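Local structure of ULam111 (5WUT) at residues R41-H49 against K61-R71; G54-K62 against D219-D229. The protein probably hydrolyses the beta-1,3-glucosidic bonds of laminarin, as a laminarinase of glycoside hydrolase family 16. All blocks are in the same frame, centred on the assembly; numbering follows the deposited sequence.

Contacts 1 and 2 lie side by side, their centres about 10 Å apart and on the same side of the chain's centre. Strand 55-63 is common to both: its end, with Lys61 and Lys62, enters contact 1, while most of its length pairs with strand 224-234 in contact 2. Along the chain the segments alternate, 41-49, 54-62, 61-71 and then 219-229, so a hairpin from early in the sequence (strands 55-63 and 66-80) is joined to a strand near its end. Asn48 O lies 2.8 Å from Thr59 N, and Tyr67 OH 2.5 Å from Asp219 OD1, both probable hydrogen bonds. Together the contacts build neighbouring strands of the enzyme's beta-jelly-roll fold.

Contact 1 of 2, residues R41-H49 against K61-R71; sequences RQLYTKTNH and KKEGTQYTSTR
Tyr44 lays one ring face on Arg71 CB, 3.4 Å from the ring centroid and almost on its normal, a CH-pi contact. The opposite face holds Gln42 CG. Arg71 CD passes Tyr44 CE2 at 3.4 Å, water 2 bonds Tyr44 OH at 2.7 Å and accepts a weak bond from Arg71 NH1, and Arg71 NE forms a salt bridge with Glu26. An alanine in place of Tyr44 is likely to leave Arg71 CB and Gln42 CG without the ring between them, and Asn205 without its hydroxyl partner. Leu43 N donates to Tyr67 O (2.8 Å) and Thr45 N to Ser69 O (2.9 Å): strand 42-44 runs parallel to strand 66-80, in a jelly roll of mostly antiparallel pairs. Asn48 crosses Thr68 at about a right angle, with Thr68 OG1 near its amide plane and 3.0 Å from ND2. Thr45 OG1, between its N and carbonyl carbon (chi1 76°), donates to Asn48 OD1 at 2.6 Å and accepts from Thr47 N, an ST turn. Asn48 ND2 also bonds Thr59 O, holding both amide ends. Arg41 lies alongside Tyr67, CD in off-centre CH-pi contact with the ring; NH1 bonds OH weakly, NH2 bonds Pro215 O, and Asp219 takes the hydroxyl.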
# COMPACT_ATOMS: atom_id res chain seq x y z
N ARG A 41 -18.92 19.31 -15.77
CA ARG A 41 -19.94 19.16 -16.81
C ARG A 41 -21.29 18.59 -16.35
O ARG A 41 -22.32 18.91 -16.95
CB ARG A 41 -19.41 18.26 -17.94
CG ARG A 41 -18.14 18.76 -18.60
CD ARG A 41 -17.86 18.02 -19.89
NE ARG A 41 -16.53 18.35 -20.41
CZ ARG A 41 -16.08 17.99 -21.61
NH1 ARG A 41 -16.86 17.32 -22.46
NH2 ARG A 41 -14.85 18.34 -21.97
N GLN A 42 -21.31 17.77 -15.31
CA GLN A 42 -22.52 17.01 -14.99
C GLN A 42 -23.60 17.78 -14.25
O GLN A 42 -23.32 18.69 -13.47
CB GLN A 42 -22.15 15.76 -14.17
CG GLN A 42 -21.90 16.04 -12.68
CD GLN A 42 -20.62 16.79 -12.42
OE1 GLN A 42 -19.67 16.70 -13.20
NE2 GLN A 42 -20.57 17.53 -11.31
N LEU A 43 -24.85 17.39 -14.53
CA LEU A 43 -25.95 17.67 -13.63
C LEU A 43 -26.11 16.46 -12.75
O LEU A 43 -26.11 15.32 -13.23
CB LEU A 43 -27.26 17.95 -14.37
CG LEU A 43 -27.32 19.12 -15.32
CD1 LEU A 43 -28.77 19.29 -15.79
CD2 LEU A 43 -26.83 20.37 -14.63
N TYR A 44 -26.23 16.69 -11.45
CA TYR A 44 -26.47 15.59 -10.54
C TYR A 44 -27.97 15.34 -10.43
O TYR A 44 -28.77 16.28 -10.42
CB TYR A 44 -25.85 15.90 -9.18
CG TYR A 44 -24.35 15.77 -9.14
CD1 TYR A 44 -23.72 14.60 -9.53
CD2 TYR A 44 -23.56 16.81 -8.66
CE1 TYR A 44 -22.35 14.47 -9.46
CE2 TYR A 44 -22.18 16.68 -8.59
CZ TYR A 44 -21.59 15.51 -8.99
OH TYR A 44 -20.22 15.36 -8.92
N THR A 45 -28.34 14.06 -10.39
CA THR A 45 -29.75 13.67 -10.44
C THR A 45 -30.08 12.65 -9.37
O THR A 45 -29.19 12.18 -8.66
CB THR A 45 -30.12 13.05 -11.78
OG1 THR A 45 -29.62 11.71 -11.82
CG2 THR A 45 -29.57 13.86 -12.95
N LYS A 46 -31.36 12.27 -9.30
CA LYS A 46 -31.80 11.17 -8.44
C LYS A 46 -32.06 9.92 -9.28
O LYS A 46 -32.56 8.90 -8.79
CB LYS A 46 -33.08 11.53 -7.66
CG LYS A 46 -32.92 12.63 -6.64
CD LYS A 46 -34.16 12.72 -5.76
CE LYS A 46 -35.26 13.55 -6.38
NZ LYS A 46 -36.33 13.76 -5.36
N THR A 47 -31.72 10.02 -10.56
CA THR A 47 -32.02 8.94 -11.51
C THR A 47 -30.77 8.35 -12.16
O THR A 47 -30.87 7.66 -13.19
CB THR A 47 -32.99 9.45 -12.60
OG1 THR A 47 -32.48 10.67 -13.15
CG2 THR A 47 -34.36 9.70 -12.01
N ASN A 48 -29.60 8.57 -11.57
CA ASN A 48 -28.37 8.00 -12.11
C ASN A 48 -27.75 6.92 -11.22
O ASN A 48 -26.62 6.48 -11.46
CB ASN A 48 -27.33 9.10 -12.36
CG ASN A 48 -27.53 9.81 -13.69
OD1 ASN A 48 -28.50 10.55 -13.87
ND2 ASN A 48 -26.60 9.59 -14.62
N HIS A 49 -28.48 6.47 -10.21
CA HIS A 49 -27.94 5.42 -9.34
C HIS A 49 -28.93 4.27 -9.19
O HIS A 49 -30.13 4.42 -9.44
CB HIS A 49 -27.65 5.98 -7.96
CG HIS A 49 -28.89 6.25 -7.20
ND1 HIS A 49 -29.70 7.33 -7.46
CD2 HIS A 49 -29.51 5.54 -6.22
CE1 HIS A 49 -30.76 7.29 -6.67
NE2 HIS A 49 -30.67 6.22 -5.91
N LYS A 61 -23.42 9.24 -17.26
CA LYS A 61 -24.01 9.10 -18.59
C LYS A 61 -23.84 10.36 -19.41
O LYS A 61 -23.76 11.46 -18.88
CB LYS A 61 -25.51 8.78 -18.49
CG LYS A 61 -25.87 7.56 -17.66
CD LYS A 61 -27.40 7.37 -17.65
CE LYS A 61 -27.92 6.80 -16.32
NZ LYS A 61 -29.41 6.93 -16.20
N LYS A 62 -23.82 10.18 -20.73
CA LYS A 62 -23.91 11.30 -21.64
C LYS A 62 -25.10 11.09 -22.57
O LYS A 62 -25.23 10.05 -23.21
CB LYS A 62 -22.62 11.45 -22.44
CG LYS A 62 -22.61 12.66 -23.36
CD LYS A 62 -21.46 12.58 -24.35
CE LYS A 62 -21.46 13.76 -25.31
NZ LYS A 62 -22.35 13.49 -26.48
N GLU A 63 -25.99 12.08 -22.60
CA GLU A 63 -27.20 12.04 -23.42
C GLU A 63 -27.27 13.36 -24.18
O GLU A 63 -27.51 14.43 -23.60
CB GLU A 63 -28.43 11.79 -22.53
CG GLU A 63 -28.47 10.35 -21.98
CD GLU A 63 -29.07 10.21 -20.58
OE1 GLU A 63 -28.81 11.07 -19.70
OE2 GLU A 63 -29.79 9.23 -20.34
N GLY A 64 -27.03 13.31 -25.48
CA GLY A 64 -26.87 14.54 -26.23
C GLY A 64 -25.61 15.22 -25.75
O GLY A 64 -24.54 14.60 -25.69
N THR A 65 -25.71 16.49 -25.37
CA THR A 65 -24.59 17.16 -24.73
C THR A 65 -24.78 17.30 -23.23
O THR A 65 -24.05 18.03 -22.57
CB THR A 65 -24.33 18.55 -25.31
OG1 THR A 65 -25.53 19.34 -25.24
CG2 THR A 65 -23.84 18.45 -26.75
N GLN A 66 -25.79 16.62 -22.69
CA GLN A 66 -26.02 16.62 -21.25
C GLN A 66 -25.31 15.44 -20.56
O GLN A 66 -25.44 14.29 -20.97
CB GLN A 66 -27.52 16.59 -20.93
CG GLN A 66 -27.83 16.32 -19.44
CD GLN A 66 -29.19 16.82 -18.99
OE1 GLN A 66 -30.02 16.06 -18.48
NE2 GLN A 66 -29.41 18.11 -19.12
N TYR A 67 -24.52 15.77 -19.55
CA TYR A 67 -23.88 14.77 -18.70
C TYR A 67 -24.61 14.68 -17.38
O TYR A 67 -24.97 15.71 -16.82
CB TYR A 67 -22.42 15.14 -18.46
CG TYR A 67 -21.56 15.19 -19.70
CD1 TYR A 67 -21.45 16.35 -20.45
CD2 TYR A 67 -20.85 14.06 -20.11
CE1 TYR A 67 -20.67 16.40 -21.58
CE2 TYR A 67 -20.04 14.10 -21.25
CZ TYR A 67 -19.97 15.28 -21.98
OH TYR A 67 -19.17 15.34 -23.10
N THR A 68 -24.78 13.46 -16.86
CA THR A 68 -25.46 13.27 -15.58
C THR A 68 -24.75 12.26 -14.68
O THR A 68 -24.09 11.34 -15.16
CB THR A 68 -26.92 12.82 -15.76
OG1 THR A 68 -26.98 11.70 -16.66
CG2 THR A 68 -27.79 13.98 -16.32
N SER A 69 -24.92 12.43 -13.38
CA SER A 69 -24.29 11.54 -12.42
C SER A 69 -25.00 11.70 -11.08
O SER A 69 -26.10 12.28 -11.04
CB SER A 69 -22.79 11.85 -12.31
OG SER A 69 -22.11 10.80 -11.61
N THR A 70 -24.38 11.20 -10.01
CA THR A 70 -24.96 11.21 -8.67
C THR A 70 -24.00 11.81 -7.67
O THR A 70 -22.77 11.58 -7.75
CB THR A 70 -25.31 9.78 -8.18
OG1 THR A 70 -26.07 9.10 -9.19
CG2 THR A 70 -26.08 9.79 -6.84
N ARG A 71 -24.54 12.58 -6.73
CA ARG A 71 -23.79 13.11 -5.59
C ARG A 71 -24.68 13.04 -4.35
O ARG A 71 -25.74 13.67 -4.31
CB ARG A 71 -23.35 14.55 -5.86
CG ARG A 71 -22.62 15.22 -4.69
CD ARG A 71 -21.97 16.51 -5.16
NE ARG A 71 -21.53 17.34 -4.04
CZ ARG A 71 -20.46 18.13 -4.09
NH1 ARG A 71 -19.72 18.19 -5.19
NH2 ARG A 71 -20.12 18.85 -3.03
O HOH W 1 -24.53 18.50 -18.67
O HOH W 2 -18.80 17.43 -7.95
O HOH W 3 -27.32 13.29 -6.96
O HOH W 4 -28.80 9.46 -9.04
O HOH W 5 -29.96 9.85 -16.03

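Contact 2 of 2, residues G54-K62 against D219-D229; sequences GKLVITAKK and DAIFPQDFSID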
# COMPACT_ATOMS: atom_id res chain seq x y z
N GLY A 54 -26.06 -5.70 -3.58
CA GLY A 54 -25.45 -5.20 -2.36
C GLY A 54 -24.49 -4.04 -2.56
O GLY A 54 -23.71 -3.72 -1.68
N LYS A 55 -24.54 -3.42 -3.74
CA LYS A 55 -23.71 -2.26 -4.02
C LYS A 55 -24.57 -1.05 -4.37
O LYS A 55 -25.61 -1.19 -5.03
CB LYS A 55 -22.75 -2.53 -5.20
CG LYS A 55 -21.42 -3.23 -4.87
CD LYS A 55 -21.63 -4.57 -4.23
CE LYS A 55 -20.36 -5.39 -4.23
NZ LYS A 55 -20.73 -6.81 -4.38
N LEU A 56 -24.12 0.13 -3.96
CA LEU A 56 -24.57 1.36 -4.59
C LEU A 56 -23.83 1.50 -5.91
O LEU A 56 -22.60 1.51 -5.94
CB LEU A 56 -24.31 2.58 -3.69
CG LEU A 56 -24.46 3.95 -4.38
CD1 LEU A 56 -25.93 4.22 -4.76
CD2 LEU A 56 -23.94 5.05 -3.48
N VAL A 57 -24.56 1.59 -7.02
CA VAL A 57 -23.93 1.78 -8.32
C VAL A 57 -24.34 3.12 -8.90
O VAL A 57 -25.50 3.37 -9.19
CB VAL A 57 -24.29 0.65 -9.32
CG1 VAL A 57 -23.58 0.88 -10.66
CG2 VAL A 57 -23.92 -0.71 -8.74
N ILE A 58 -23.35 4.00 -9.05
CA ILE A 58 -23.58 5.30 -9.66
C ILE A 58 -23.12 5.24 -11.10
O ILE A 58 -21.99 4.81 -11.37
CB ILE A 58 -22.81 6.41 -8.92
CG1 ILE A 58 -23.33 6.54 -7.48
CG2 ILE A 58 -22.90 7.74 -9.69
CD1 ILE A 58 -22.48 7.42 -6.60
N THR A 59 -23.98 5.65 -12.03
CA THR A 59 -23.60 5.63 -13.44
C THR A 59 -23.50 7.04 -14.02
O THR A 59 -24.43 7.84 -13.91
CB THR A 59 -24.60 4.81 -14.28
OG1 THR A 59 -24.60 3.45 -13.82
CG2 THR A 59 -24.20 4.83 -15.75
N ALA A 60 -22.34 7.32 -14.60
CA ALA A 60 -22.11 8.57 -15.33
C ALA A 60 -22.56 8.35 -16.77
O ALA A 60 -22.16 7.38 -17.40
CB ALA A 60 -20.64 8.96 -15.27
N LYS A 61 -23.42 9.24 -17.26
CA LYS A 61 -24.01 9.10 -18.59
C LYS A 61 -23.84 10.36 -19.41
O LYS A 61 -23.76 11.46 -18.88
CB LYS A 61 -25.51 8.78 -18.49
CG LYS A 61 -25.87 7.56 -17.66
CD LYS A 61 -27.40 7.37 -17.65
CE LYS A 61 -27.92 6.80 -16.32
NZ LYS A 61 -29.41 6.93 -16.20
N LYS A 62 -23.82 10.18 -20.73
CA LYS A 62 -23.91 11.30 -21.64
C LYS A 62 -25.10 11.09 -22.57
O LYS A 62 -25.23 10.05 -23.21
CB LYS A 62 -22.62 11.45 -22.44
CG LYS A 62 -22.61 12.66 -23.36
CD LYS A 62 -21.46 12.58 -24.35
CE LYS A 62 -21.46 13.76 -25.31
NZ LYS A 62 -22.35 13.49 -26.48
N ASP A 219 -15.58 11.13 -24.61
CA ASP A 219 -17.00 10.81 -24.58
C ASP A 219 -17.30 9.35 -24.92
O ASP A 219 -18.41 8.87 -24.68
CB ASP A 219 -17.77 11.73 -25.53
CG ASP A 219 -17.86 13.16 -25.00
OD1 ASP A 219 -17.91 13.35 -23.77
OD2 ASP A 219 -17.88 14.10 -25.83
N ALA A 220 -16.32 8.62 -25.45
CA ALA A 220 -16.52 7.22 -25.76
C ALA A 220 -16.62 6.36 -24.50
O ALA A 220 -17.07 5.21 -24.56
CB ALA A 220 -15.40 6.70 -26.64
N ILE A 221 -16.19 6.90 -23.36
CA ILE A 221 -16.15 6.08 -22.14
C ILE A 221 -17.53 5.83 -21.53
O ILE A 221 -17.71 4.89 -20.76
CB ILE A 221 -15.24 6.71 -21.03
CG1 ILE A 221 -15.88 7.93 -20.36
CG2 ILE A 221 -13.86 7.02 -21.57
CD1 ILE A 221 -14.98 8.58 -19.28
N PHE A 222 -18.51 6.66 -21.87
CA PHE A 222 -19.81 6.60 -21.21
C PHE A 222 -20.68 5.49 -21.78
O PHE A 222 -20.67 5.25 -22.98
CB PHE A 222 -20.52 7.94 -21.31
CG PHE A 222 -19.76 9.05 -20.67
CD1 PHE A 222 -19.71 9.13 -19.28
CD2 PHE A 222 -19.06 9.98 -21.42
CE1 PHE A 222 -19.00 10.14 -18.64
CE2 PHE A 222 -18.35 10.99 -20.80
CZ PHE A 222 -18.31 11.07 -19.41
N PRO A 223 -21.45 4.81 -20.92
CA PRO A 223 -21.61 5.06 -19.48
C PRO A 223 -20.53 4.42 -18.61
O PRO A 223 -19.94 3.42 -19.00
CB PRO A 223 -22.98 4.44 -19.18
CG PRO A 223 -23.05 3.29 -20.12
CD PRO A 223 -22.37 3.76 -21.40
N GLN A 224 -20.28 5.00 -17.43
CA GLN A 224 -19.29 4.44 -16.51
C GLN A 224 -19.89 4.25 -15.13
O GLN A 224 -20.60 5.13 -14.63
CB GLN A 224 -18.07 5.36 -16.42
CG GLN A 224 -17.08 5.22 -17.57
CD GLN A 224 -16.48 3.82 -17.66
OE1 GLN A 224 -16.14 3.20 -16.64
NE2 GLN A 224 -16.33 3.32 -18.87
N ASP A 225 -19.57 3.11 -14.50
CA ASP A 225 -20.09 2.76 -13.18
C ASP A 225 -19.04 2.93 -12.08
O ASP A 225 -17.90 2.46 -12.20
CB ASP A 225 -20.57 1.31 -13.14
CG ASP A 225 -21.86 1.08 -13.92
OD1 ASP A 225 -22.51 2.05 -14.35
OD2 ASP A 225 -22.22 -0.10 -14.08
N PHE A 226 -19.47 3.58 -11.00
CA PHE A 226 -18.72 3.71 -9.74
C PHE A 226 -19.52 2.93 -8.71
O PHE A 226 -20.66 3.30 -8.41
CB PHE A 226 -18.61 5.19 -9.37
CG PHE A 226 -17.91 5.50 -8.07
CD1 PHE A 226 -16.93 4.67 -7.53
CD2 PHE A 226 -18.21 6.68 -7.41
CE1 PHE A 226 -16.28 5.03 -6.33
CE2 PHE A 226 -17.58 7.04 -6.21
CZ PHE A 226 -16.61 6.20 -5.68
N SER A 227 -18.95 1.83 -8.20
CA SER A 227 -19.70 0.92 -7.32
C SER A 227 -19.15 0.96 -5.90
O SER A 227 -17.95 0.77 -5.70
CB SER A 227 -19.65 -0.52 -7.84
OG SER A 227 -20.17 -0.59 -9.16
N ILE A 228 -20.03 1.16 -4.93
CA ILE A 228 -19.59 1.20 -3.53
C ILE A 228 -20.31 0.10 -2.75
O ILE A 228 -21.53 0.04 -2.73
CB ILE A 228 -19.84 2.58 -2.90
CG1 ILE A 228 -19.23 3.70 -3.77
CG2 ILE A 228 -19.30 2.62 -1.46
CD1 ILE A 228 -20.17 4.30 -4.81
N ASP A 229 -19.53 -0.80 -2.14
CA ASP A 229 -20.07 -1.93 -1.36
C ASP A 229 -20.52 -1.50 0.03
O ASP A 229 -21.62 -1.84 0.47
CB ASP A 229 -19.00 -3.02 -1.28
CG ASP A 229 -19.50 -4.34 -0.68
OD1 ASP A 229 -20.72 -4.53 -0.51
OD2 ASP A 229 -18.63 -5.21 -0.42
O HOH W 6 -21.77 -6.91 -1.44
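Lys55 runs across to Asp229 on the neighbouring strand. CB starts 3.8 Å from Ile228 O; CG, anti to the carbonyl carbon (chi1 -84°), stays beside that oxygen and Asp229 CA. A bend at chi2 (58°) brings CD to Asp229 OD1, and CE then lies 3.8 Å from Asp229 CG. NZ stops 4.5 Å from Asp229 OD1, beyond a salt bridge, and water 6 fills the link: it accepts from NZ and donates to OD1 at 2.8 Å. Arg88 takes the other carboxylate oxygen, OD2, so the aspartate is probably kept charged.

Further along, Thr59 and Asp225 form a non-hydrogen-bonded pair whose side chains point the same way. Thr59 OG1 donates to Asp225 OD1 at 2.6 Å, reaching it from above the carboxylate plane, while Thr59 CG2 leans on Pro223 CB. A cis peptide precedes that proline, and Phe222 before it turns its ring edge to Ala60, whose CB is 3.9 Å from CE1; Ile221 CG1 sits over one ring face. On the sheet face that bears Leu56, Ile58 and Ala60, Ile228 CD1 lies over the centre of one face of the Phe226 ring and touches Leu56 CD2 at 4.1 Å.

Six backbone hydrogen bonds tie Leu56, Ile58 and Ala60 to Ile228, Phe226 and Gln224. The face with Ile58, Ala60 and Phe226 packs on residues of strands 97-105 and 200-208; the antiparallel pairing of 55-63 with 224-234 is consistent with one layer of the concanavalin-like jelly-roll sandwich of family 16.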